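PDB 5M6G: beta-glucosidase from Saccharopolyspora erythraea D, which probably hydrolyses terminal, non-reducing beta-D-glucosyl residues with release of beta-D-glucose, as a member of glycosyl hydrolase family 3. Local coordinates for residues 433-444 and 455-466; 532-543 and 553-561. All coordinates share one frame; numbering follows the deposited sequence. Where two conformers were deposited one is given.

Contact 1 (433-444 and 455-466). With MG (magnesium ion), chain G.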
ATOM      1  N   VAL A 433      12.367  17.293  23.378  1.00 11.78           N
ATOM      2  CA  VAL A 433      11.917  16.250  22.465  1.00 14.66           C
ATOM      3  C   VAL A 433      12.906  15.095  22.522  1.00 15.26           C
ATOM      4  O   VAL A 433      14.124  15.305  22.551  1.00 16.22           O
ATOM      5  CB  VAL A 433      11.746  16.780  21.025  1.00 12.18           C
ATOM      6  CG1 VAL A 433      11.244  15.657  20.080  1.00 11.72           C
ATOM      7  CG2 VAL A 433      10.772  17.952  21.024  1.00 15.43           C
ATOM      8  N   ALA A 434      12.373  13.870  22.552  1.00 13.93           N
ATOM      9  CA  ALA A 434      13.173  12.658  22.588  1.00 12.19           C
ATOM     10  C   ALA A 434      12.456  11.579  21.791  1.00 12.98           C
ATOM     11  O   ALA A 434      11.319  11.756  21.352  1.00 13.79           O
ATOM     12  CB  ALA A 434      13.411  12.178  24.024  1.00 11.09           C
ATOM     13  N   GLY A 435      13.130  10.455  21.623  1.00 12.87           N
ATOM     14  CA  GLY A 435      12.535   9.300  20.961  1.00 11.31           C
ATOM     15  C   GLY A 435      13.208   8.983  19.633  1.00 13.02           C
ATOM     16  O   GLY A 435      13.586   9.883  18.873  1.00 12.47           O
ATOM     17  N   LYS A 436      13.340   7.683  19.336  1.00 15.49           N
ATOM     18  CA  LYS A 436      13.982   7.280  18.082  1.00 15.82           C
ATOM     19  C   LYS A 436      13.144   7.606  16.853  1.00 14.52           C
ATOM     20  O   LYS A 436      13.660   7.540  15.732  1.00 14.05           O
ATOM     21  CB  LYS A 436      14.307   5.783  18.107  1.00 16.74           C
ATOM     22  CG  LYS A 436      13.095   4.862  18.014  1.00 16.65           C
ATOM     23  CD  LYS A 436      13.530   3.407  17.766  1.00 16.48           C
ATOM     24  CE  LYS A 436      12.342   2.448  17.736  1.00 15.74           C
ATOM     25  NZ  LYS A 436      11.719   2.180  19.077  1.00 13.79           N
ATOM     26  N   ASN A 437      11.872   7.957  17.023  1.00 15.19           N
ATOM     27  CA  ASN A 437      11.017   8.324  15.904  1.00 11.72           C
ATOM     28  C   ASN A 437      10.758   9.823  15.825  1.00 14.40           C
ATOM     29  O   ASN A 437       9.912  10.250  15.039  1.00 14.73           O
ATOM     30  CB  ASN A 437       9.700   7.539  15.976  1.00 12.89           C
ATOM     31  CG  ASN A 437       9.893   6.083  15.607  1.00 12.13           C
ATOM     32  OD1 ASN A 437      10.937   5.729  15.072  1.00 15.20           O
ATOM     33  ND2 ASN A 437       8.891   5.233  15.877  1.00 13.42           N
ATOM     34  N   ALA A 438      11.485  10.636  16.602  1.00 10.00           N
ATOM     35  CA  ALA A 438      11.235  12.075  16.638  1.00 15.49           C
ATOM     36  C   ALA A 438      11.809  12.816  15.434  1.00 13.75           C
ATOM     37  O   ALA A 438      11.268  13.859  15.037  1.00 13.02           O
ATOM     38  CB  ALA A 438      11.819  12.683  17.923  1.00 13.30           C
ATOM     39  N   ASP A 439      12.917  12.332  14.876  1.00 11.84           N
ATOM     40  CA  ASP A 439      13.699  13.089  13.904  1.00 11.25           C
ATOM     41  C   ASP A 439      14.197  12.142  12.816  1.00 14.55           C
ATOM     42  O   ASP A 439      15.389  12.038  12.536  1.00 15.72           O
ATOM     43  CB  ASP A 439      14.877  13.794  14.582  1.00 13.25           C
ATOM     44  CG  ASP A 439      15.578  14.792  13.668  1.00 15.37           C
ATOM     45  OD1 ASP A 439      14.904  15.401  12.817  1.00 15.00           O
ATOM     46  OD2 ASP A 439      16.807  14.985  13.815  1.00 15.89           O
ATOM     47  N   ASP A 440      13.275  11.431  12.168  1.00 13.39           N
ATOM     48  CA  ASP A 440      13.705  10.373  11.254  1.00 16.37           C
ATOM     49  C   ASP A 440      12.643  10.214  10.172  1.00 15.50           C
ATOM     50  O   ASP A 440      11.580   9.643  10.422  1.00 15.17           O
ATOM     51  CB  ASP A 440      13.946   9.073  12.009  1.00 15.14           C
ATOM     52  CG  ASP A 440      14.766   8.077  11.210  1.00 21.14           C
ATOM     53  OD1 ASP A 440      14.261   7.561  10.190  1.00 17.73           O
ATOM     54  OD2 ASP A 440      15.918   7.803  11.607  1.00 24.36           O
ATOM     55  N   ILE A 441      12.951  10.721   8.974  1.00 13.88           N
ATOM     56  CA  ILE A 441      12.032  10.629   7.843  1.00 14.57           C
ATOM     57  C   ILE A 441      11.668   9.178   7.574  1.00 14.70           C
ATOM     58  O   ILE A 441      10.495   8.837   7.362  1.00 14.22           O
ATOM     59  CB  ILE A 441      12.661  11.285   6.600  1.00 16.09           C
ATOM     60  CG1 ILE A 441      12.840  12.788   6.824  1.00 17.57           C
ATOM     61  CG2 ILE A 441      11.839  10.981   5.360  1.00 15.19           C
ATOM     62  CD1 ILE A 441      11.534  13.553   6.863  1.00 13.64           C
ATOM     63  N   GLY A 442      12.670   8.301   7.569  1.00 11.68           N
ATOM     64  CA  GLY A 442      12.405   6.915   7.213  1.00 10.50           C
ATOM     65  C   GLY A 442      11.561   6.196   8.253  1.00 16.48           C
ATOM     66  O   GLY A 442      10.660   5.430   7.908  1.00 12.98           O
ATOM     67  N   ASN A 443      11.840   6.426   9.540  1.00 14.01           N
ATOM     68  CA  ASN A 443      11.014   5.799  10.574  1.00 13.41           C
ATOM     69  C   ASN A 443       9.578   6.310  10.517  1.00 13.69           C
ATOM     70  O   ASN A 443       8.628   5.537  10.686  1.00 13.99           O
ATOM     71  CB  ASN A 443      11.602   6.033  11.967  1.00 14.92           C
ATOM     72  CG  ASN A 443      12.899   5.271  12.203  1.00 18.42           C
ATOM     73  OD1 ASN A 443      13.272   4.390  11.424  1.00 13.64           O
ATOM     74  ND2 ASN A 443      13.600   5.621  13.288  1.00 15.29           N
ATOM     75  N   GLN A 444       9.394   7.612  10.282  1.00 15.61           N
ATOM     76  CA  GLN A 444       8.036   8.139  10.236  1.00 12.89           C
ATOM     77  C   GLN A 444       7.317   7.719   8.962  1.00 13.50           C
ATOM     78  O   GLN A 444       6.090   7.794   8.903  1.00 12.47           O
ATOM     79  CB  GLN A 444       8.041   9.666  10.377  1.00 14.67           C
ATOM     80  CG  GLN A 444       8.415  10.444   9.106  1.00 13.16           C
ATOM     81  CD  GLN A 444       8.575  11.938   9.360  1.00 13.18           C
ATOM     82  OE1 GLN A 444       9.084  12.347  10.408  1.00 15.73           O
ATOM     83  NE2 GLN A 444       8.154  12.760   8.394  1.00 12.35           N
ATOM     84  N   SER A 455      13.526   2.022   5.704  1.00 15.20           N
ATOM     85  CA  SER A 455      14.759   2.091   6.480  1.00 14.56           C
ATOM     86  C   SER A 455      14.756   3.375   7.289  1.00 12.30           C
ATOM     87  O   SER A 455      13.978   4.293   7.027  1.00 17.21           O
ATOM     88  CB  SER A 455      15.998   2.034   5.587  1.00 17.68           C
ATOM     89  OG  SER A 455      16.039   3.156   4.735  1.00 17.79           O
ATOM     90  N   SER A 456      15.660   3.435   8.264  1.00 18.70           N
ATOM     91  CA  SER A 456      15.823   4.617   9.092  1.00 13.68           C
ATOM     92  C   SER A 456      16.730   5.639   8.412  1.00 19.50           C
ATOM     93  O   SER A 456      17.616   5.293   7.629  1.00 17.48           O
ATOM     94  CB  SER A 456      16.402   4.232  10.454  1.00 15.18           C
ATOM     95  OG  SER A 456      15.554   3.319  11.125  1.00 16.69           O
ATOM     96  N   GLY A 457      16.509   6.908   8.724  1.00 21.02           N
ATOM     97  CA  GLY A 457      17.362   7.974   8.243  1.00 17.81           C
ATOM     98  C   GLY A 457      16.635   8.897   7.282  1.00 16.71           C
ATOM     99  O   GLY A 457      15.428   8.786   7.042  1.00 17.97           O
ATOM    100  N   ASP A 458      17.412   9.816   6.708  1.00 17.39           N
ATOM    101  CA  ASP A 458      16.884  10.850   5.819  1.00 15.15           C
ATOM    102  C   ASP A 458      16.829  10.306   4.392  1.00 18.31           C
ATOM    103  O   ASP A 458      17.616  10.664   3.519  1.00 19.87           O
ATOM    104  CB  ASP A 458      17.739  12.108   5.907  1.00 13.41           C
ATOM    105  CG  ASP A 458      16.994  13.341   5.466  1.00 23.27           C
ATOM    106  OD1 ASP A 458      15.914  13.185   4.872  1.00 23.29           O
ATOM    107  OD2 ASP A 458      17.480  14.468   5.707  1.00 32.86           O
ATOM    108  N   ILE A 459      15.850   9.424   4.160  1.00 19.69           N
ATOM    109  CA  ILE A 459      15.834   8.649   2.923  1.00 17.20           C
ATOM    110  C   ILE A 459      15.101   9.327   1.775  1.00 15.88           C
ATOM    111  O   ILE A 459      15.221   8.870   0.628  1.00 14.36           O
ATOM    112  CB  ILE A 459      15.217   7.260   3.168  1.00 15.65           C
ATOM    113  CG1 ILE A 459      13.759   7.386   3.619  1.00 13.15           C
ATOM    114  CG2 ILE A 459      16.028   6.514   4.208  1.00 20.23           C
ATOM    115  CD1 ILE A 459      13.056   5.987   3.775  1.00 12.12           C
ATOM    116  N   THR A 460      14.335  10.380   2.036  1.00 13.74           N
ATOM    117  CA  THR A 460      13.697  11.124   0.955  1.00 16.77           C
ATOM    118  C   THR A 460      13.311  12.493   1.489  1.00 15.69           C
ATOM    119  O   THR A 460      13.469  12.785   2.679  1.00 17.92           O
ATOM    120  CB  THR A 460      12.476  10.382   0.382  1.00 16.82           C
ATOM    121  OG1 THR A 460      12.028  11.036  -0.815  1.00 16.11           O
ATOM    122  CG2 THR A 460      11.329  10.342   1.404  1.00 16.03           C
ATOM    123  N   GLU A 461      12.802  13.336   0.594  1.00 18.42           N
ATOM    124  CA  GLU A 461      12.529  14.719   0.961  1.00 17.14           C
ATOM    125  C   GLU A 461      11.285  14.804   1.833  1.00 17.42           C
ATOM    126  O   GLU A 461      10.252  14.193   1.536  1.00 16.48           O
ATOM    127  CB  GLU A 461      12.382  15.588  -0.286  1.00 17.92           C
ATOM    128  CG  GLU A 461      13.651  15.614  -1.125  1.00 30.37           C
ATOM    129  CD  GLU A 461      13.507  16.387  -2.429  1.00 43.95           C
ATOM    130  OE1 GLU A 461      12.378  16.475  -2.957  1.00 43.93           O
ATOM    131  OE2 GLU A 461      14.532  16.896  -2.936  1.00 48.20           O
ATOM    132  N   GLY A 462      11.395  15.548   2.925  1.00 12.96           N
ATOM    133  CA  GLY A 462      10.274  15.714   3.817  1.00 14.61           C
ATOM    134  C   GLY A 462      10.704  16.482   5.050  1.00 13.79           C
ATOM    135  O   GLY A 462      11.789  17.069   5.099  1.00 14.31           O
ATOM    136  N   THR A 463       9.813  16.490   6.023  1.00 13.04           N
ATOM    137  CA  THR A 463      10.000  17.214   7.272  1.00 13.65           C
ATOM    138  C   THR A 463       9.788  16.246   8.427  1.00 16.83           C
ATOM    139  O   THR A 463       8.756  15.570   8.475  1.00 12.64           O
ATOM    140  CB  THR A 463       9.007  18.378   7.376  1.00 11.35           C
ATOM    141  OG1 THR A 463       9.210  19.289   6.281  1.00 17.34           O
ATOM    142  CG2 THR A 463       9.160  19.095   8.721  1.00 12.58           C
ATOM    143  N   THR A 464      10.752  16.181   9.349  1.00 13.17           N
ATOM    144  CA  THR A 464      10.604  15.279  10.486  1.00 13.88           C
ATOM    145  C   THR A 464       9.654  15.871  11.523  1.00 13.03           C
ATOM    146  O   THR A 464       9.288  17.050  11.487  1.00 12.69           O
ATOM    147  CB  THR A 464      11.959  14.952  11.133  1.00 15.48           C
ATOM    148  OG1 THR A 464      12.464  16.086  11.864  1.00 14.16           O
ATOM    149  CG2 THR A 464      12.974  14.540  10.075  1.00 16.19           C
ATOM    150  N   ILE A 465       9.227  15.019  12.452  1.00 11.70           N
ATOM    151  CA  ILE A 465       8.322  15.465  13.503  1.00 11.25           C
ATOM    152  C   ILE A 465       9.001  16.518  14.374  1.00 14.06           C
ATOM    153  O   ILE A 465       8.385  17.523  14.751  1.00 11.07           O
ATOM    154  CB  ILE A 465       7.835  14.250  14.321  1.00 12.39           C
ATOM    155  CG1 ILE A 465       6.979  13.339  13.419  1.00 12.63           C
ATOM    156  CG2 ILE A 465       7.078  14.703  15.555  1.00 11.72           C
ATOM    157  CD1 ILE A 465       6.591  11.994  14.026  1.00 13.91           C
ATOM    158  N   LEU A 466      10.286  16.315  14.678  1.00 12.70           N
ATOM    159  CA  LEU A 466      11.056  17.292  15.451  1.00 13.67           C
ATOM    160  C   LEU A 466      11.166  18.624  14.719  1.00 12.40           C
ATOM    161  O   LEU A 466      11.104  19.696  15.337  1.00 13.20           O
ATOM    162  CB  LEU A 466      12.451  16.742  15.744  1.00 15.19           C
ATOM    163  CG  LEU A 466      13.447  17.755  16.344  1.00 15.62           C
ATOM    164  CD1 LEU A 466      13.007  18.180  17.759  1.00 17.65           C
ATOM    165  CD2 LEU A 466      14.864  17.199  16.346  1.00 14.60           C
TER
HETATM  166 MG    MG G 706      13.940  16.863   5.057  1.00 27.85          MG
HETATM  167  O   HOH W   1      11.364   3.836   5.690  1.00 11.45           O
HETATM  168  O   HOH W   2      16.081  16.681   5.074  1.00 22.48           O
HETATM  169  O   HOH W   3      13.831  17.276   2.872  1.00 19.45           O
HETATM  170  O   HOH W   4      14.133  14.634   4.404  1.00 21.22           O
HETATM  171  O   HOH W   5      13.894  18.918   5.438  1.00 28.79           O
HETATM  172  O   HOH W   6      13.972  16.321   7.015  1.00 16.40           O

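Contact 2 (532-543 and 553-561)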
ATOM      1  N   VAL A 532       8.501  16.699  34.609  1.00 16.98           N
ATOM      2  CA  VAL A 532       7.911  17.535  33.576  1.00 18.59           C
ATOM      3  C   VAL A 532       6.755  16.763  32.939  1.00 18.09           C
ATOM      4  O   VAL A 532       6.813  15.527  32.883  1.00 13.89           O
ATOM      5  CB  VAL A 532       9.016  17.907  32.572  1.00 25.57           C
ATOM      6  CG1 VAL A 532       8.489  18.192  31.193  1.00 18.72           C
ATOM      7  CG2 VAL A 532       9.882  19.034  33.133  1.00 20.14           C
ATOM      8  N   PRO A 533       5.684  17.423  32.484  1.00 14.47           N
ATOM      9  CA  PRO A 533       4.608  16.692  31.792  1.00 15.97           C
ATOM     10  C   PRO A 533       5.122  16.038  30.519  1.00 15.39           C
ATOM     11  O   PRO A 533       5.871  16.648  29.754  1.00 13.95           O
ATOM     12  CB  PRO A 533       3.576  17.781  31.476  1.00 14.71           C
ATOM     13  CG  PRO A 533       3.912  18.927  32.405  1.00 14.34           C
ATOM     14  CD  PRO A 533       5.381  18.855  32.656  1.00 16.49           C
ATOM     15  N   VAL A 534       4.705  14.790  30.295  1.00 19.44           N
ATOM     16  CA  VAL A 534       5.240  13.958  29.218  1.00 15.21           C
ATOM     17  C   VAL A 534       4.126  13.613  28.233  1.00 12.60           C
ATOM     18  O   VAL A 534       3.099  13.034  28.614  1.00 15.56           O
ATOM     19  CB  VAL A 534       5.911  12.684  29.756  1.00 16.57           C
ATOM     20  CG1 VAL A 534       6.433  11.835  28.600  1.00 16.98           C
ATOM     21  CG2 VAL A 534       7.057  13.048  30.694  1.00 14.55           C
ATOM     22  N   VAL A 535       4.354  13.960  26.973  1.00 16.57           N
ATOM     23  CA  VAL A 535       3.495  13.630  25.842  1.00 13.40           C
ATOM     24  C   VAL A 535       4.156  12.481  25.102  1.00 14.80           C
ATOM     25  O   VAL A 535       5.286  12.618  24.618  1.00 15.28           O
ATOM     26  CB  VAL A 535       3.323  14.838  24.906  1.00 17.15           C
ATOM     27  CG1 VAL A 535       2.490  14.464  23.670  1.00 16.16           C
ATOM     28  CG2 VAL A 535       2.711  16.026  25.652  1.00 16.28           C
ATOM     29  N   VAL A 536       3.469  11.355  24.992  1.00 16.46           N
ATOM     30  CA  VAL A 536       4.001  10.220  24.254  1.00 14.64           C
ATOM     31  C   VAL A 536       3.318  10.161  22.894  1.00 13.39           C
ATOM     32  O   VAL A 536       2.091  10.284  22.787  1.00 10.20           O
ATOM     33  CB  VAL A 536       3.836   8.910  25.044  1.00 17.65           C
ATOM     34  CG1 VAL A 536       4.227   7.722  24.181  1.00 11.10           C
ATOM     35  CG2 VAL A 536       4.704   8.968  26.321  1.00 13.00           C
ATOM     36  N   VAL A 537       4.118   9.998  21.852  1.00 11.81           N
ATOM     37  CA  VAL A 537       3.633   9.944  20.483  1.00 11.88           C
ATOM     38  C   VAL A 537       4.084   8.617  19.898  1.00 11.57           C
ATOM     39  O   VAL A 537       5.287   8.344  19.836  1.00 15.42           O
ATOM     40  CB  VAL A 537       4.165  11.124  19.654  1.00  9.16           C
ATOM     41  CG1 VAL A 537       3.597  11.069  18.238  1.00 12.79           C
ATOM     42  CG2 VAL A 537       3.817  12.438  20.336  1.00 10.82           C
ATOM     43  N   THR A 538       3.129   7.772  19.502  1.00 11.41           N
ATOM     44  CA  THR A 538       3.479   6.483  18.920  1.00 11.14           C
ATOM     45  C   THR A 538       3.543   6.635  17.405  1.00 13.46           C
ATOM     46  O   THR A 538       2.561   7.034  16.768  1.00 13.45           O
ATOM     47  CB  THR A 538       2.498   5.368  19.314  1.00 11.41           C
ATOM     48  OG1 THR A 538       1.156   5.719  18.944  1.00 15.41           O
ATOM     49  CG2 THR A 538       2.574   5.080  20.820  1.00 10.05           C
ATOM     50  N   VAL A 539       4.712   6.367  16.843  1.00 10.49           N
ATOM     51  CA  VAL A 539       4.880   6.202  15.404  1.00 11.41           C
ATOM     52  C   VAL A 539       4.964   4.702  15.176  1.00 12.66           C
ATOM     53  O   VAL A 539       5.967   4.070  15.526  1.00 12.20           O
ATOM     54  CB  VAL A 539       6.126   6.935  14.887  1.00  9.09           C
ATOM     55  CG1 VAL A 539       6.425   6.554  13.414  1.00 10.16           C
ATOM     56  CG2 VAL A 539       5.928   8.424  14.996  1.00  8.89           C
ATOM     57  N   SER A 540       3.903   4.121  14.618  1.00 10.30           N
ATOM     58  CA  SER A 540       3.803   2.670  14.549  1.00 10.30           C
ATOM     59  C   SER A 540       2.825   2.290  13.455  1.00 12.88           C
ATOM     60  O   SER A 540       1.984   3.091  13.049  1.00 13.21           O
ATOM     61  CB  SER A 540       3.332   2.083  15.882  1.00 11.85           C
ATOM     62  OG  SER A 540       2.003   2.493  16.166  1.00 12.30           O
ATOM     63  N   GLY A 541       2.912   1.040  13.016  1.00 10.72           N
ATOM     64  CA  GLY A 541       1.967   0.543  12.034  1.00 12.64           C
ATOM     65  C   GLY A 541       0.710  -0.093  12.592  1.00  8.88           C
ATOM     66  O   GLY A 541      -0.098  -0.630  11.826  1.00 11.19           O
ATOM     67  N   ARG A 542       0.492  -0.015  13.897  1.00 13.08           N
ATOM     68  CA  ARG A 542      -0.557  -0.796  14.537  1.00 12.97           C
ATOM     69  C   ARG A 542      -0.632  -0.374  15.995  1.00 12.60           C
ATOM     70  O   ARG A 542       0.300   0.271  16.490  1.00 12.64           O
ATOM     71  CB  ARG A 542      -0.238  -2.282  14.442  1.00 11.19           C
ATOM     72  CG  ARG A 542       1.174  -2.583  14.930  1.00 14.53           C
ATOM     73  CD  ARG A 542       1.571  -4.026  14.681  1.00 14.59           C
ATOM     74  NE  ARG A 542       2.978  -4.102  14.308  1.00 14.69           N
ATOM     75  CZ  ARG A 542       3.568  -5.175  13.791  1.00 15.76           C
ATOM     76  NH1 ARG A 542       2.871  -6.298  13.577  1.00 15.67           N
ATOM     77  NH2 ARG A 542       4.852  -5.112  13.461  1.00 11.72           N
ATOM     78  N   PRO A 543      -1.694  -0.722  16.718  1.00 11.19           N
ATOM     79  CA  PRO A 543      -1.651  -0.583  18.178  1.00 11.66           C
ATOM     80  C   PRO A 543      -0.432  -1.303  18.739  1.00 11.38           C
ATOM     81  O   PRO A 543       0.009  -2.324  18.206  1.00 15.25           O
ATOM     82  CB  PRO A 543      -2.960  -1.242  18.639  1.00 12.63           C
ATOM     83  CG  PRO A 543      -3.878  -1.121  17.438  1.00 13.11           C
ATOM     84  CD  PRO A 543      -2.969  -1.304  16.246  1.00 11.55           C
ATOM     85  N   TRP A 553       1.509   8.486  31.514  1.00 14.46           N
ATOM     86  CA  TRP A 553       1.729   9.439  30.436  1.00 20.88           C
ATOM     87  C   TRP A 553       0.691  10.550  30.509  1.00 19.02           C
ATOM     88  O   TRP A 553      -0.512  10.280  30.528  1.00 19.29           O
ATOM     89  CB  TRP A 553       1.655   8.739  29.073  1.00 14.10           C
ATOM     90  CG  TRP A 553       2.595   7.581  28.945  1.00 17.31           C
ATOM     91  CD1 TRP A 553       3.661   7.295  29.749  1.00 15.73           C
ATOM     92  CD2 TRP A 553       2.552   6.545  27.953  1.00 17.18           C
ATOM     93  NE1 TRP A 553       4.287   6.149  29.317  1.00 18.46           N
ATOM     94  CE2 TRP A 553       3.627   5.670  28.213  1.00 18.24           C
ATOM     95  CE3 TRP A 553       1.716   6.279  26.862  1.00 15.58           C
ATOM     96  CZ2 TRP A 553       3.888   4.548  27.424  1.00 18.04           C
ATOM     97  CZ3 TRP A 553       1.967   5.146  26.085  1.00 14.75           C
ATOM     98  CH2 TRP A 553       3.045   4.300  26.370  1.00 14.18           C
ATOM     99  N   ASN A 554       1.153  11.802  30.539  1.00 16.47           N
ATOM    100  CA  ASN A 554       0.203  12.908  30.611  1.00 14.37           C
ATOM    101  C   ASN A 554      -0.642  13.010  29.352  1.00 18.59           C
ATOM    102  O   ASN A 554      -1.805  13.428  29.417  1.00 14.90           O
ATOM    103  CB  ASN A 554       0.947  14.212  30.878  1.00 14.71           C
ATOM    104  CG  ASN A 554       1.693  14.172  32.182  1.00 14.89           C
ATOM    105  OD1 ASN A 554       2.832  13.713  32.241  1.00 14.87           O
ATOM    106  ND2 ASN A 554       1.036  14.607  33.254  1.00 19.14           N
ATOM    107  N   ALA A 555      -0.081  12.653  28.201  1.00 14.46           N
ATOM    108  CA  ALA A 555      -0.867  12.573  26.985  1.00 15.05           C
ATOM    109  C   ALA A 555      -0.315  11.451  26.132  1.00 14.33           C
ATOM    110  O   ALA A 555       0.863  11.101  26.228  1.00 13.87           O
ATOM    111  CB  ALA A 555      -0.862  13.884  26.186  1.00 14.77           C
ATOM    112  N   LEU A 556      -1.195  10.874  25.316  1.00 14.04           N
ATOM    113  CA  LEU A 556      -0.835   9.846  24.351  1.00 10.83           C
ATOM    114  C   LEU A 556      -1.483  10.209  23.026  1.00 13.59           C
ATOM    115  O   LEU A 556      -2.708  10.366  22.958  1.00 13.46           O
ATOM    116  CB  LEU A 556      -1.297   8.462  24.814  1.00 13.83           C
ATOM    117  CG  LEU A 556      -1.150   7.407  23.716  1.00 14.90           C
ATOM    118  CD1 LEU A 556       0.329   7.249  23.347  1.00 14.03           C
ATOM    119  CD2 LEU A 556      -1.745   6.098  24.162  1.00 14.76           C
ATOM    120  N   LEU A 557      -0.665  10.344  21.982  1.00 12.30           N
ATOM    121  CA  LEU A 557      -1.131  10.651  20.636  1.00 13.50           C
ATOM    122  C   LEU A 557      -0.615   9.560  19.714  1.00 14.66           C
ATOM    123  O   LEU A 557       0.591   9.291  19.694  1.00 13.39           O
ATOM    124  CB  LEU A 557      -0.635  12.027  20.181  1.00 13.43           C
ATOM    125  CG  LEU A 557      -1.044  12.485  18.770  1.00 16.39           C
ATOM    126  CD1 LEU A 557      -2.488  12.992  18.774  1.00 12.40           C
ATOM    127  CD2 LEU A 557      -0.083  13.551  18.262  1.00 13.22           C
ATOM    128  N   ALA A 558      -1.525   8.900  18.999  1.00  9.33           N
ATOM    129  CA  ALA A 558      -1.154   7.866  18.035  1.00  9.20           C
ATOM    130  C   ALA A 558      -0.991   8.519  16.668  1.00 11.90           C
ATOM    131  O   ALA A 558      -1.940   9.105  16.140  1.00 15.12           O
ATOM    132  CB  ALA A 558      -2.207   6.759  17.979  1.00 15.82           C
ATOM    133  N   SER A 559       0.207   8.422  16.097  0.51 10.97           N
ATOM    134  CA  SER A 559       0.511   9.092  14.840  0.51 12.21           C
ATOM    135  C   SER A 559       0.595   8.149  13.652  0.51 10.69           C
ATOM    136  O   SER A 559       0.634   8.628  12.511  0.51  9.97           O
ATOM    137  CB  SER A 559       1.830   9.871  14.951  0.51 11.85           C
ATOM    138  OG  SER A 559       1.690  10.956  15.851  0.51 12.14           O
ATOM    139  N   TRP A 560       0.628   6.842  13.886  1.00 12.88           N
ATOM    140  CA  TRP A 560       0.677   5.806  12.825  1.00 12.19           C
ATOM    141  C   TRP A 560       1.987   6.003  12.045  1.00 13.34           C
ATOM    142  O   TRP A 560       3.048   6.155  12.670  1.00 11.18           O
ATOM    143  CB  TRP A 560      -0.593   5.830  11.995  1.00 11.30           C
ATOM    144  CG  TRP A 560      -1.817   5.928  12.832  1.00 11.15           C
ATOM    145  CD1 TRP A 560      -2.680   6.980  12.899  1.00 10.04           C
ATOM    146  CD2 TRP A 560      -2.296   4.950  13.768  1.00 13.77           C
ATOM    147  NE1 TRP A 560      -3.679   6.716  13.814  1.00 12.11           N
ATOM    148  CE2 TRP A 560      -3.470   5.473  14.356  1.00 12.15           C
ATOM    149  CE3 TRP A 560      -1.857   3.677  14.149  1.00 10.90           C
ATOM    150  CZ2 TRP A 560      -4.217   4.761  15.306  1.00 11.34           C
ATOM    151  CZ3 TRP A 560      -2.593   2.975  15.103  1.00 11.98           C
ATOM    152  CH2 TRP A 560      -3.763   3.524  15.670  1.00 13.70           C
ATOM    153  N   LEU A 561       1.963   5.964  10.708  1.00 11.51           N
ATOM    154  CA  LEU A 561       3.151   6.152   9.872  1.00 12.04           C
ATOM    155  C   LEU A 561       2.853   7.305   8.929  1.00  8.49           C
ATOM    156  O   LEU A 561       2.393   7.089   7.793  1.00 11.86           O
ATOM    157  CB  LEU A 561       3.503   4.880   9.100  1.00 10.24           C
ATOM    158  CG  LEU A 561       3.716   3.659   9.993  1.00 13.20           C
ATOM    159  CD1 LEU A 561       3.730   2.364   9.163  1.00  8.57           C
ATOM    160  CD2 LEU A 561       4.990   3.819  10.817  1.00 12.95           C
TER
HETATM  161  O   HOH W   7       0.461   4.863  16.183  1.00 10.07           O

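Contact 1 (433-444 and 455-466)
The carboxylate of Asp440 is approached on both faces at one oxygen: Gly457 N meets OD1 at 2.8 Å from the syn side, tilted 25° out of the plane, while Asn443 N reaches the same OD1 over the other face, on the anti side. Asp440 is thus the N-cap of helix 441-445 and at once ties it to the 455-466 loop, in the C-terminal domain of the family 3 fold. With an alanine in its place, the backbone N-H groups of Asn443 and Gly457 would probably lose the acceptor they share, and the helix its cap. The neighbouring carboxylate, Asp439, uses the anti lone pair of OD1 for Thr464 OG1 at 2.7 Å. The amide of Asn443 takes Ser456 OG in its carbonyl plane, on a lone pair of OD1. In Gln444 the extended chain carries NE2 to Thr463 O at 2.9 Å, nearly in the amide's own plane, and NE2 also reaches Gly563 O. Between these polar grips Ile441 enters the loop: CG1 lies beside the backbone N (chi1 -65°), and CD1 packs 3.5 Å from Gly462 C. The loop holds a magnesium ion there, bound by Gly462 O at 2.2 Å and by five waters.

Contact 2 (532-543 and 553-561)
Trp553 opens 553-561 by laying its indole across Val536: CG2 of the valine stands over the five-membered ring, 3.7 Å from its centroid and 15° off the normal, a CH-pi contact. Ile524 of helix 518-528 touches both side chains. Next, Asn554 sends OD1 back to Val534 N at 2.9 Å, a straight bond although the donor sits well above the carbonyl plane; its ND2 goes to Asp419. Ala555 then starts the regular pairing, giving its N to Val534 O and taking Val536 N on its O. Leu556 has CG opposite the backbone N (chi1 170°), which brings CD1 to 4.0 Å from Val536 CG1. Leu557 donates to Val536 O and accepts from Thr538 N, and Ala558 rests its CB 3.7 Å from Thr538 OG1. Ser559 N binds Thr538 O at 2.8 Å. At Trp560 the backbone flips to positive phi, its O accepts from Ser540 N, and its ring edge meets Arg542 C; water 7 links its N to Ser540 OG. Leu561 closes by setting CD2 4.0 Å from Val539 CG1. Strands 534-539 and 555-560 are thus parallel neighbours, 19° apart, in the mixed sheet of the alpha/beta C-terminal domain of family 3 glycosidases.

How the contacts relate
Contacts 1 and 2 have centres about 15 Å apart and both reach the same mixed sheet, contact 1 only through strand 431-434, which strand 493-499 separates from strand 534-539. They touch directly around Val539: its CG2 is 3.8 Å from Ile465 CD1, and its CG1 is 3.7 Å from Asn443 O. Glu500, just past strand 493-499, serves both, accepting from Asn437 ND2 through its backbone and forming a salt bridge with Arg542. The sorbitol pocket lies nearby: Trp448, one of its residues, belongs to the chain between the two segments of contact 1, and the side chain of Ile459 is about 12 Å from Gly92, which binds sorbitol from the N-terminal domain. Contact 2 instead places the Arg542 side chain about 6 Å from that of Asp509, a magnesium ligand.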